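Local coordinates for small ribosomal subunit protein uS8 (Aquifex aeolicus, PDB 3RF2) that probably binds directly to the central domain of 16S rRNA as a primary binder and helps coordinate assembly of the platform of the 30S subunit, at residues Asp22-Val27 with Pro93-Leu98. Numbering follows the deposited sequence.
Sequences DDFLYV and PIKIYL
Leu98, Val27 and Ile96 bury the most surface where strand 24-27 runs antiparallel to strand 93-98, the middle strand of a three-stranded sheet completed by 46-51. Leu98 N hydrogen-bonds to Asp23 O at 3.0 Å. A water bridges the same oxygen to Leu98 O. The Leu98 side chain reaches back to residues 22-23, with CD1 3.2 Å from Asp22 O. Four backbone bonds continue the pairing, two between Leu25 and Ile96 and two between Val27 and Ile94.

Leu25, Val27, Ile94 and Ile96 lie on one face. There Ile96 CD1 sits 3.7 Å from Val27 CG2. Leu98 CD2 lies 4.4 Å from Leu25 CD2. Helix 6-19 packs here, touching Leu25, Val27 and Leu98.

Phe24, Tyr26, Lys95 and Tyr97 occupy the other face. Lys95 CG is anti to the backbone N (chi1 -174°), beside Tyr26 CE1. The extended chain beyond carries CE over the Phe24 ring, and NZ makes a cation-pi contact. NZ also hydrogen-bonds to Tyr97 OH. An alanine at Lys95 would remove these contacts and probably leave Glu60 without a charge partner.

The buried ammonium is probably stabilised by Phe24 and by its salt bridge to Glu60, in the region not found in other S8 sequences.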
loop_
_atom_site.group_PDB
_atom_site.type_symbol
_atom_site.label_atom_id
_atom_site.label_comp_id
_atom_site.label_asym_id
_atom_site.label_seq_id
_atom_site.Cartn_x
_atom_site.Cartn_y
_atom_site.Cartn_z
ATOM N N ASP A 22 -7.579 10.631 -7.505
ATOM C CA ASP A 22 -7.969 9.428 -8.225
ATOM C C ASP A 22 -8.674 8.394 -7.337
ATOM O O ASP A 22 -8.440 8.304 -6.133
ATOM C CB ASP A 22 -6.746 8.789 -8.887
ATOM C CG ASP A 22 -6.207 9.613 -10.054
ATOM O OD1 ASP A 22 -6.993 10.323 -10.722
ATOM O OD2 ASP A 22 -4.988 9.536 -10.310
ATOM N N ASP A 23 -9.517 7.596 -7.967
ATOM C CA ASP A 23 -10.261 6.541 -7.300
ATOM C C ASP A 23 -9.391 5.326 -7.026
ATOM O O ASP A 23 -9.596 4.605 -6.049
ATOM C CB ASP A 23 -11.453 6.133 -8.177
ATOM C CG ASP A 23 -12.522 7.220 -8.251
ATOM O OD1 ASP A 23 -12.556 8.112 -7.364
ATOM O OD2 ASP A 23 -13.341 7.172 -9.190
ATOM N N PHE A 24 -8.417 5.089 -7.894
ATOM C CA PHE A 24 -7.567 3.917 -7.749
ATOM C C PHE A 24 -6.220 4.063 -8.446
ATOM O O PHE A 24 -5.932 5.078 -9.070
ATOM C CB PHE A 24 -8.284 2.678 -8.285
ATOM C CG PHE A 24 -8.460 2.681 -9.774
ATOM C CD1 PHE A 24 -7.417 2.321 -10.608
ATOM C CD2 PHE A 24 -9.666 3.049 -10.342
ATOM C CE1 PHE A 24 -7.574 2.327 -11.975
ATOM C CE2 PHE A 24 -9.829 3.054 -11.710
ATOM C CZ PHE A 24 -8.781 2.693 -12.527
ATOM N N LEU A 25 -5.436 3.086 -8.377
ATOM C CA LEU A 25 -4.151 3.036 -9.054
ATOM C C LEU A 25 -3.654 1.606 -9.012
ATOM O O LEU A 25 -4.126 0.804 -8.214
ATOM C CB LEU A 25 -3.142 3.962 -8.376
ATOM C CG LEU A 25 -2.800 3.633 -6.922
ATOM C CD1 LEU A 25 -1.790 2.504 -6.840
ATOM C CD2 LEU A 25 -2.295 4.868 -6.198
ATOM N N TYR A 26 -2.726 1.168 -9.861
ATOM C CA TYR A 26 -2.181 -0.179 -9.890
ATOM C C TYR A 26 -0.734 -0.170 -9.426
ATOM O O TYR A 26 -0.008 0.794 -9.649
ATOM C CB TYR A 26 -2.236 -0.771 -11.300
ATOM C CG TYR A 26 -3.526 -0.553 -12.054
ATOM C CD1 TYR A 26 -4.607 -1.399 -11.878
ATOM C CD2 TYR A 26 -3.648 0.482 -12.966
ATOM C CE1 TYR A 26 -5.780 -1.211 -12.576
ATOM C CE2 TYR A 26 -4.816 0.679 -13.668
ATOM C CZ TYR A 26 -5.879 -0.170 -13.469
ATOM O OH TYR A 26 -7.044 0.026 -14.169
ATOM N N VAL A 27 -0.319 -1.253 -8.785
ATOM C CA VAL A 27 1.101 -1.434 -8.454
ATOM C C VAL A 27 1.566 -2.870 -8.719
ATOM O O VAL A 27 0.762 -3.800 -8.709
ATOM C CB VAL A 27 1.389 -1.088 -6.974
ATOM C CG1 VAL A 27 1.086 0.371 -6.702
ATOM C CG2 VAL A 27 0.584 -1.984 -6.053
ATOM N N PRO A 93 -0.601 -7.741 -11.229
ATOM C CA PRO A 93 -0.860 -6.359 -10.812
ATOM C C PRO A 93 -1.823 -6.282 -9.634
ATOM O O PRO A 93 -2.763 -7.068 -9.536
ATOM C CB PRO A 93 -1.500 -5.718 -12.050
ATOM C CG PRO A 93 -1.436 -6.763 -13.150
ATOM C CD PRO A 93 -1.331 -8.082 -12.460
ATOM N N ILE A 94 -1.565 -5.345 -8.733
ATOM C CA ILE A 94 -2.498 -5.063 -7.668
ATOM C C ILE A 94 -3.248 -3.769 -7.966
ATOM O O ILE A 94 -2.656 -2.768 -8.374
ATOM C CB ILE A 94 -1.810 -4.972 -6.330
ATOM C CG1 ILE A 94 -1.412 -6.370 -5.858
ATOM C CG2 ILE A 94 -2.733 -4.345 -5.324
ATOM C CD1 ILE A 94 -0.531 -6.352 -4.619
ATOM N N LYS A 95 -4.566 -3.831 -7.810
ATOM C CA LYS A 95 -5.416 -2.676 -7.970
ATOM C C LYS A 95 -5.671 -2.177 -6.561
ATOM O O LYS A 95 -6.133 -2.927 -5.703
ATOM C CB LYS A 95 -6.737 -3.061 -8.660
ATOM C CG LYS A 95 -7.637 -1.870 -9.000
ATOM C CD LYS A 95 -8.921 -2.292 -9.693
ATOM C CE LYS A 95 -9.729 -1.085 -10.126
ATOM N NZ LYS A 95 -10.978 -1.462 -10.874
ATOM N N ILE A 96 -5.336 -0.923 -6.308
ATOM C CA ILE A 96 -5.599 -0.341 -4.998
ATOM C C ILE A 96 -6.726 0.677 -5.066
ATOM O O ILE A 96 -6.659 1.609 -5.862
ATOM C CB ILE A 96 -4.356 0.354 -4.415
ATOM C CG1 ILE A 96 -3.259 -0.679 -4.121
ATOM C CG2 ILE A 96 -4.761 1.136 -3.149
ATOM C CD1 ILE A 96 -1.864 -0.109 -4.031
ATOM N N TYR A 97 -7.748 0.507 -4.225
ATOM C CA TYR A 97 -8.858 1.447 -4.165
ATOM C C TYR A 97 -8.642 2.457 -3.048
ATOM O O TYR A 97 -8.515 2.081 -1.881
ATOM C CB TYR A 97 -10.176 0.705 -3.929
ATOM C CG TYR A 97 -10.603 -0.189 -5.078
ATOM C CD1 TYR A 97 -11.482 0.269 -6.054
ATOM C CD2 TYR A 97 -10.138 -1.491 -5.177
ATOM C CE1 TYR A 97 -11.877 -0.550 -7.106
ATOM C CE2 TYR A 97 -10.528 -2.309 -6.213
ATOM C CZ TYR A 97 -11.394 -1.835 -7.176
ATOM O OH TYR A 97 -11.780 -2.661 -8.207
ATOM N N LEU A 98 -8.606 3.736 -3.399
ATOM C CA LEU A 98 -8.261 4.772 -2.425
ATOM C C LEU A 98 -9.473 5.229 -1.647
ATOM O O LEU A 98 -10.598 5.188 -2.143
ATOM C CB LEU A 98 -7.609 5.965 -3.107
ATOM C CG LEU A 98 -6.331 5.670 -3.882
ATOM C CD1 LEU A 98 -5.994 6.818 -4.809
ATOM C CD2 LEU A 98 -5.173 5.381 -2.920
HETATM O O HOH W 1 -11.874 4.580 -4.336
#